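PDB 2Q0Y: GCN5-related N-acetyltransferase from Ralstonia eutropha JMP134, which probably transfers acyl groups, such as acetyl, to an acceptor that is not identified, as a member of the GNAT acetyltransferase family, and binds metal ions. Local coordinates for residues A[70-75]-A[84-89]; A[79-84]-A[121-126]. One frame throughout, in Å; residues are numbered along the deposited sequence.

Contact 1: A[70-75]-A[84-89]; sequences LMVIEW and QDKRGY. With FMT (formic acid), chain I; FMT (formic acid), chain G.
Met-71 with Tyr-89 and Ile-73 with Arg-87 are the hydrogen-bonded pairs of an antiparallel hairpin, its strand axes 4.6 Å apart and 157° between their directions. Each pair makes two backbone bonds; Met-71 N to Tyr-89 O is 2.9 Å. A fifth bond, Trp-75 N to Asp-85 O, continues the pairing past strand 70-74, but here the donor stands well above the carbonyl plane. Val-72 faces Gly-88 in a non-hydrogen-bonded pair.

The main side-chain contact is Arg-87 on Trp-75. The guanidinium lies nearly flat over the five-membered ring side of the indole, planes 19° apart. Arg-87 CZ sits 3.6 Å from the centroid of that ring, a cation-pi contact, and Trp-75 NE1 lies under the centre of the guanidinium. A bend at chi3 (67°) turns NE over the ring near CD1 and CG, and CD adds a CH-pi contact. Arg-87 NE is hydrogen-bonded to His-81 NE2. Trp-75 NE1 makes a weak bond to the chain G formic acid.

On the sheet face that carries Met-71, Ile-73, Arg-87 and Tyr-89, Ile-73 CG1 meets Arg-87 CG at 3.9 Å, and Ile-73 CG2 approaches Tyr-89 CB. The selenium of Met-71 lies at the edge of the Tyr-89 ring, 4.4 Å from CD2. On the Val-72 face, Val-72 CG1 packs against CB and CD of Lys-86. Lys-86 NZ is hydrogen-bonded to O2 of the chain I formic acid (2.6 Å). Both acids probably come from the crystallisation liquor.

Tyr-89 OH is hydrogen-bonded to His-127, a magnesium ligand, and the Trp-75 and Tyr-89 rings meet Tyr-89 and Trp-75 of the second subunit. Leu-70 packs on helix 104-118 and strand 54-60, while strand 86-95 lies between 63-74 and 123-127.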
loop_
_atom_site.group_PDB
_atom_site.type_symbol
_atom_site.label_atom_id
_atom_site.label_comp_id
_atom_site.label_asym_id
_atom_site.label_seq_id
_atom_site.Cartn_x
_atom_site.Cartn_y
_atom_site.Cartn_z
ATOM N N LEU A 70 5.846 -6.687 -10.773
ATOM C CA LEU A 70 4.494 -6.156 -10.696
ATOM C C LEU A 70 3.533 -7.150 -10.055
ATOM O O LEU A 70 3.672 -8.358 -10.198
ATOM C CB LEU A 70 3.988 -5.710 -12.076
ATOM C CG LEU A 70 3.708 -6.708 -13.186
ATOM C CD1 LEU A 70 2.247 -7.238 -13.181
ATOM C CD2 LEU A 70 4.017 -6.052 -14.556
HETATM N N MSE A 71 2.582 -6.593 -9.324
HETATM C CA MSE A 71 1.548 -7.341 -8.646
HETATM C C MSE A 71 0.246 -6.593 -8.811
HETATM O O MSE A 71 0.237 -5.402 -9.100
HETATM C CB MSE A 71 1.879 -7.462 -7.162
HETATM C CG MSE A 71 3.254 -8.042 -6.878
HETATM SE SE MSE A 71 3.621 -7.966 -4.983
HETATM C CE MSE A 71 2.597 -9.324 -4.614
ATOM N N VAL A 72 -0.851 -7.317 -8.664
ATOM C CA VAL A 72 -2.172 -6.703 -8.565
ATOM C C VAL A 72 -2.634 -7.089 -7.169
ATOM O O VAL A 72 -2.866 -8.267 -6.888
ATOM C CB VAL A 72 -3.121 -7.211 -9.650
ATOM C CG1 VAL A 72 -4.513 -6.605 -9.488
ATOM C CG2 VAL A 72 -2.563 -6.881 -11.022
ATOM N N ILE A 73 -2.703 -6.109 -6.279
ATOM C CA ILE A 73 -3.006 -6.377 -4.884
ATOM C C ILE A 73 -4.459 -6.098 -4.568
ATOM O O ILE A 73 -5.078 -5.207 -5.159
ATOM C CB ILE A 73 -2.078 -5.609 -3.948
ATOM C CG1 ILE A 73 -2.258 -4.107 -4.082
ATOM C CG2 ILE A 73 -0.616 -5.973 -4.276
ATOM C CD1 ILE A 73 -1.417 -3.303 -3.092
ATOM N N GLU A 74 -5.004 -6.868 -3.631
ATOM C CA GLU A 74 -6.350 -6.619 -3.138
ATOM C C GLU A 74 -6.387 -5.273 -2.420
ATOM O O GLU A 74 -5.472 -4.941 -1.688
ATOM C CB GLU A 74 -6.782 -7.736 -2.190
ATOM C CG GLU A 74 -7.017 -9.048 -2.884
ATOM C CD GLU A 74 -7.674 -10.085 -1.971
ATOM O OE1 GLU A 74 -7.739 -9.852 -0.736
ATOM O OE2 GLU A 74 -8.130 -11.129 -2.503
ATOM N N TRP A 75 -7.442 -4.495 -2.657
ATOM C CA TRP A 75 -7.596 -3.189 -2.069
ATOM C C TRP A 75 -9.078 -2.813 -2.016
ATOM O O TRP A 75 -9.813 -3.136 -2.932
ATOM C CB TRP A 75 -6.822 -2.138 -2.868
ATOM C CG TRP A 75 -6.459 -0.991 -2.041
ATOM C CD1 TRP A 75 -7.138 0.175 -1.902
ATOM C CD2 TRP A 75 -5.343 -0.918 -1.153
ATOM N NE1 TRP A 75 -6.506 0.987 -0.982
ATOM C CE2 TRP A 75 -5.401 0.335 -0.508
ATOM C CE3 TRP A 75 -4.303 -1.794 -0.838
ATOM C CZ2 TRP A 75 -4.452 0.738 0.428
ATOM C CZ3 TRP A 75 -3.367 -1.399 0.110
ATOM C CH2 TRP A 75 -3.438 -0.142 0.710
ATOM N N GLN A 84 -13.241 -0.900 -8.617
ATOM C CA GLN A 84 -12.310 -2.031 -8.529
ATOM C C GLN A 84 -11.806 -2.256 -7.099
ATOM O O GLN A 84 -11.427 -1.319 -6.405
ATOM C CB GLN A 84 -11.109 -1.782 -9.446
ATOM C CG GLN A 84 -11.456 -1.720 -10.912
ATOM C CD GLN A 84 -10.252 -1.731 -11.834
ATOM O OE1 GLN A 84 -9.106 -1.737 -11.383
ATOM N NE2 GLN A 84 -10.513 -1.720 -13.141
ATOM N N ASP A 85 -11.778 -3.517 -6.690
ATOM C CA ASP A 85 -11.261 -3.899 -5.381
ATOM C C ASP A 85 -9.801 -4.378 -5.495
ATOM O O ASP A 85 -9.391 -5.391 -4.900
ATOM C CB ASP A 85 -12.143 -4.979 -4.742
ATOM C CG ASP A 85 -12.229 -6.249 -5.574
ATOM O OD1 ASP A 85 -11.757 -6.273 -6.741
ATOM O OD2 ASP A 85 -12.794 -7.224 -5.057
ATOM N N LYS A 86 -9.022 -3.630 -6.263
ATOM C CA LYS A 86 -7.628 -3.966 -6.524
ATOM C C LYS A 86 -6.874 -2.711 -6.959
ATOM O O LYS A 86 -7.486 -1.714 -7.385
ATOM C CB LYS A 86 -7.519 -5.054 -7.593
ATOM C CG LYS A 86 -8.096 -4.670 -8.939
ATOM C CD LYS A 86 -8.311 -5.885 -9.855
ATOM C CE LYS A 86 -9.066 -5.509 -11.147
ATOM N NZ LYS A 86 -9.221 -6.688 -12.077
ATOM N N ARG A 87 -5.551 -2.763 -6.835
ATOM C CA ARG A 87 -4.693 -1.792 -7.479
ATOM C C ARG A 87 -3.391 -2.456 -7.939
ATOM O O ARG A 87 -2.999 -3.510 -7.429
ATOM C CB ARG A 87 -4.469 -0.549 -6.600
ATOM C CG ARG A 87 -4.059 -0.794 -5.216
ATOM C CD ARG A 87 -3.758 0.533 -4.471
ATOM N NE ARG A 87 -4.920 1.397 -4.245
ATOM C CZ ARG A 87 -4.892 2.520 -3.524
ATOM N NH1 ARG A 87 -3.774 2.907 -2.920
ATOM N NH2 ARG A 87 -5.976 3.262 -3.374
ATOM N N GLY A 88 -2.774 -1.867 -8.951
ATOM C CA GLY A 88 -1.480 -2.322 -9.430
ATOM C C GLY A 88 -0.388 -1.886 -8.477
ATOM O O GLY A 88 -0.495 -0.843 -7.819
ATOM N N TYR A 89 0.662 -2.697 -8.385
ATOM C CA TYR A 89 1.816 -2.380 -7.555
ATOM C C TYR A 89 3.094 -2.723 -8.328
ATOM O O TYR A 89 3.224 -3.829 -8.853
ATOM C CB TYR A 89 1.768 -3.122 -6.201
ATOM C CG TYR A 89 2.902 -2.689 -5.296
ATOM C CD1 TYR A 89 3.032 -1.348 -4.930
ATOM C CD2 TYR A 89 3.838 -3.587 -4.813
ATOM C CE1 TYR A 89 4.065 -0.913 -4.139
ATOM C CE2 TYR A 89 4.892 -3.148 -4.002
ATOM C CZ TYR A 89 5.003 -1.805 -3.677
ATOM O OH TYR A 89 6.040 -1.308 -2.862
HETATM C C FMT I . -10.846 -5.278 -15.207
HETATM O O1 FMT I . -11.260 -4.135 -15.440
HETATM O O2 FMT I . -10.151 -5.530 -14.214
HETATM C C FMT G . -8.609 3.187 2.069
HETATM O O1 FMT G . -8.387 2.717 0.988
HETATM O O2 FMT G . -8.860 4.362 2.177
#

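Contact 2: A[79-84]-A[121-126]; sequences PSHPLQ and IAFAVL
Gln-84 and Ala-122 share the polar bond of this contact. From CB, the Gln-84 side chain leaves with CG anti to the carbonyl carbon (chi1 -64°) and runs on extended. CD comes 3.7 Å from Ala-122 CB. OE1 accepts the Ala-122 backbone N at 2.9 Å; the N-H points nearly straight at it, but the donor stands above the amide plane. Water 1 also donates to OE1 and bridges weakly to Phe-123 N. NE2, at the tip, is hydrogen-bonded to Gly-120 O.

Ser-80 CB sits over the centre of the Phe-123 ring, 3.6 Å from its centroid, in a CH-pi contact. Ser-80 OG is hydrogen-bonded to Arg-28 of the second subunit. His-81 CB touches Ala-122 CB at 3.8 Å, and His-81 CD2 approaches Phe-123 CD2 with the rings oblique. Both imidazole nitrogens are engaged, ND1 with Gln-84 O in the ring plane and NE2 with Arg-87 NE, which would fix the ring's rotation.

His-81 to Gln-84 form a type I beta turn. In this GNAT fold the hairpin loop packs at the start of strand 123-127, which is parallel to 86-95 and joined to it through helix 104-118, a beta-alpha-beta crossover.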
loop_
_atom_site.group_PDB
_atom_site.type_symbol
_atom_site.label_atom_id
_atom_site.label_comp_id
_atom_site.label_asym_id
_atom_site.label_seq_id
_atom_site.Cartn_x
_atom_site.Cartn_y
_atom_site.Cartn_z
ATOM N N PRO A 79 -11.862 6.065 -4.118
ATOM C CA PRO A 79 -12.171 7.078 -5.120
ATOM C C PRO A 79 -11.266 7.110 -6.369
ATOM O O PRO A 79 -11.710 7.589 -7.410
ATOM C CB PRO A 79 -12.055 8.385 -4.336
ATOM C CG PRO A 79 -12.265 7.990 -2.910
ATOM C CD PRO A 79 -11.671 6.652 -2.778
ATOM N N SER A 80 -10.035 6.609 -6.281
ATOM C CA SER A 80 -9.158 6.520 -7.449
ATOM C C SER A 80 -9.441 5.289 -8.313
ATOM O O SER A 80 -8.865 5.142 -9.386
ATOM C CB SER A 80 -7.702 6.529 -7.002
ATOM O OG SER A 80 -7.369 7.804 -6.460
ATOM N N HIS A 81 -10.301 4.400 -7.830
ATOM C CA HIS A 81 -10.682 3.177 -8.539
ATOM C C HIS A 81 -12.011 2.688 -7.954
ATOM O O HIS A 81 -12.089 1.641 -7.296
ATOM C CB HIS A 81 -9.570 2.109 -8.520
ATOM C CG HIS A 81 -9.010 1.791 -7.168
ATOM N ND1 HIS A 81 -9.518 0.783 -6.372
ATOM C CD2 HIS A 81 -7.935 2.287 -6.508
ATOM C CE1 HIS A 81 -8.791 0.697 -5.268
ATOM N NE2 HIS A 81 -7.826 1.599 -5.329
ATOM N N PRO A 82 -13.067 3.492 -8.151
ATOM C CA PRO A 82 -14.300 3.267 -7.381
ATOM C C PRO A 82 -14.955 1.935 -7.673
ATOM O O PRO A 82 -15.694 1.438 -6.832
ATOM C CB PRO A 82 -15.217 4.424 -7.818
ATOM C CG PRO A 82 -14.643 4.927 -9.088
ATOM C CD PRO A 82 -13.169 4.683 -9.007
ATOM N N LEU A 83 -14.714 1.379 -8.862
ATOM C CA LEU A 83 -15.356 0.139 -9.246
ATOM C C LEU A 83 -14.496 -1.092 -9.007
ATOM O O LEU A 83 -14.965 -2.213 -9.197
ATOM C CB LEU A 83 -15.770 0.185 -10.722
ATOM C CG LEU A 83 -16.645 1.365 -11.142
ATOM C CD1 LEU A 83 -16.926 1.270 -12.641
ATOM C CD2 LEU A 83 -17.928 1.452 -10.334
ATOM N N GLN A 84 -13.241 -0.900 -8.617
ATOM C CA GLN A 84 -12.310 -2.031 -8.529
ATOM C C GLN A 84 -11.806 -2.256 -7.099
ATOM O O GLN A 84 -11.427 -1.319 -6.405
ATOM C CB GLN A 84 -11.109 -1.782 -9.446
ATOM C CG GLN A 84 -11.456 -1.720 -10.912
ATOM C CD GLN A 84 -10.252 -1.731 -11.834
ATOM O OE1 GLN A 84 -9.106 -1.737 -11.383
ATOM N NE2 GLN A 84 -10.513 -1.720 -13.141
ATOM N N ILE A 121 -6.605 -2.648 -15.183
ATOM C CA ILE A 121 -6.391 -2.099 -13.843
ATOM C C ILE A 121 -6.514 -0.594 -13.882
ATOM O O ILE A 121 -5.865 0.058 -14.699
ATOM C CB ILE A 121 -4.988 -2.461 -13.328
ATOM C CG1 ILE A 121 -4.796 -3.983 -13.290
ATOM C CG2 ILE A 121 -4.703 -1.840 -11.958
ATOM C CD1 ILE A 121 -5.789 -4.717 -12.438
ATOM N N ALA A 122 -7.355 -0.039 -13.008
ATOM C CA ALA A 122 -7.633 1.407 -12.998
ATOM C C ALA A 122 -6.490 2.274 -12.458
ATOM O O ALA A 122 -6.268 3.378 -12.943
ATOM C CB ALA A 122 -8.904 1.684 -12.193
ATOM N N PHE A 123 -5.772 1.777 -11.457
ATOM C CA PHE A 123 -4.894 2.629 -10.639
ATOM C C PHE A 123 -3.726 1.801 -10.145
ATOM O O PHE A 123 -3.903 0.626 -9.811
ATOM C CB PHE A 123 -5.728 3.156 -9.464
ATOM C CG PHE A 123 -5.060 4.205 -8.619
ATOM C CD1 PHE A 123 -4.880 5.495 -9.094
ATOM C CD2 PHE A 123 -4.666 3.911 -7.321
ATOM C CE1 PHE A 123 -4.302 6.465 -8.284
ATOM C CE2 PHE A 123 -4.099 4.897 -6.515
ATOM C CZ PHE A 123 -3.925 6.158 -7.010
ATOM N N ALA A 124 -2.548 2.412 -10.081
ATOM C CA ALA A 124 -1.352 1.727 -9.604
ATOM C C ALA A 124 -0.538 2.611 -8.676
ATOM O O ALA A 124 -0.628 3.861 -8.729
ATOM C CB ALA A 124 -0.503 1.303 -10.786
ATOM N N VAL A 125 0.263 1.955 -7.842
ATOM C CA VAL A 125 1.142 2.633 -6.894
ATOM C C VAL A 125 2.515 1.973 -6.908
ATOM O O VAL A 125 2.682 0.870 -7.417
ATOM C CB VAL A 125 0.577 2.645 -5.446
ATOM C CG1 VAL A 125 -0.746 3.428 -5.364
ATOM C CG2 VAL A 125 0.393 1.247 -4.921
ATOM N N LEU A 126 3.501 2.696 -6.387
ATOM C CA LEU A 126 4.871 2.198 -6.231
ATOM C C LEU A 126 5.479 2.947 -5.058
ATOM O O LEU A 126 4.950 3.980 -4.662
ATOM C CB LEU A 126 5.689 2.419 -7.522
ATOM C CG LEU A 126 5.895 3.828 -8.093
ATOM C CD1 LEU A 126 6.959 4.645 -7.348
ATOM C CD2 LEU A 126 6.257 3.731 -9.569
HETATM O O HOH W 1 -7.318 -0.262 -9.719
#

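From the N terminus, strand 63-74 enters contact 1 first, at 70-75. The chain then makes the loop that holds 79-84, the first half of contact 2. It returns as 84-89 and closes contact 1, a short hairpin. The rest of strand 86-95 and helix 104-118 follow before 121-126 closes the much longer loop of contact 2. The segments alternate, so the two contacts cross, and Gln-84 belongs to both. Their centres are 8 Å apart. Gly-88 probably bonds through its backbone to Phe-123 and Val-125, joining neighbouring strands. Together the contacts tie the hairpin and its loop to the outermost strand of the chain's sheet, 123-127, beside the second subunit.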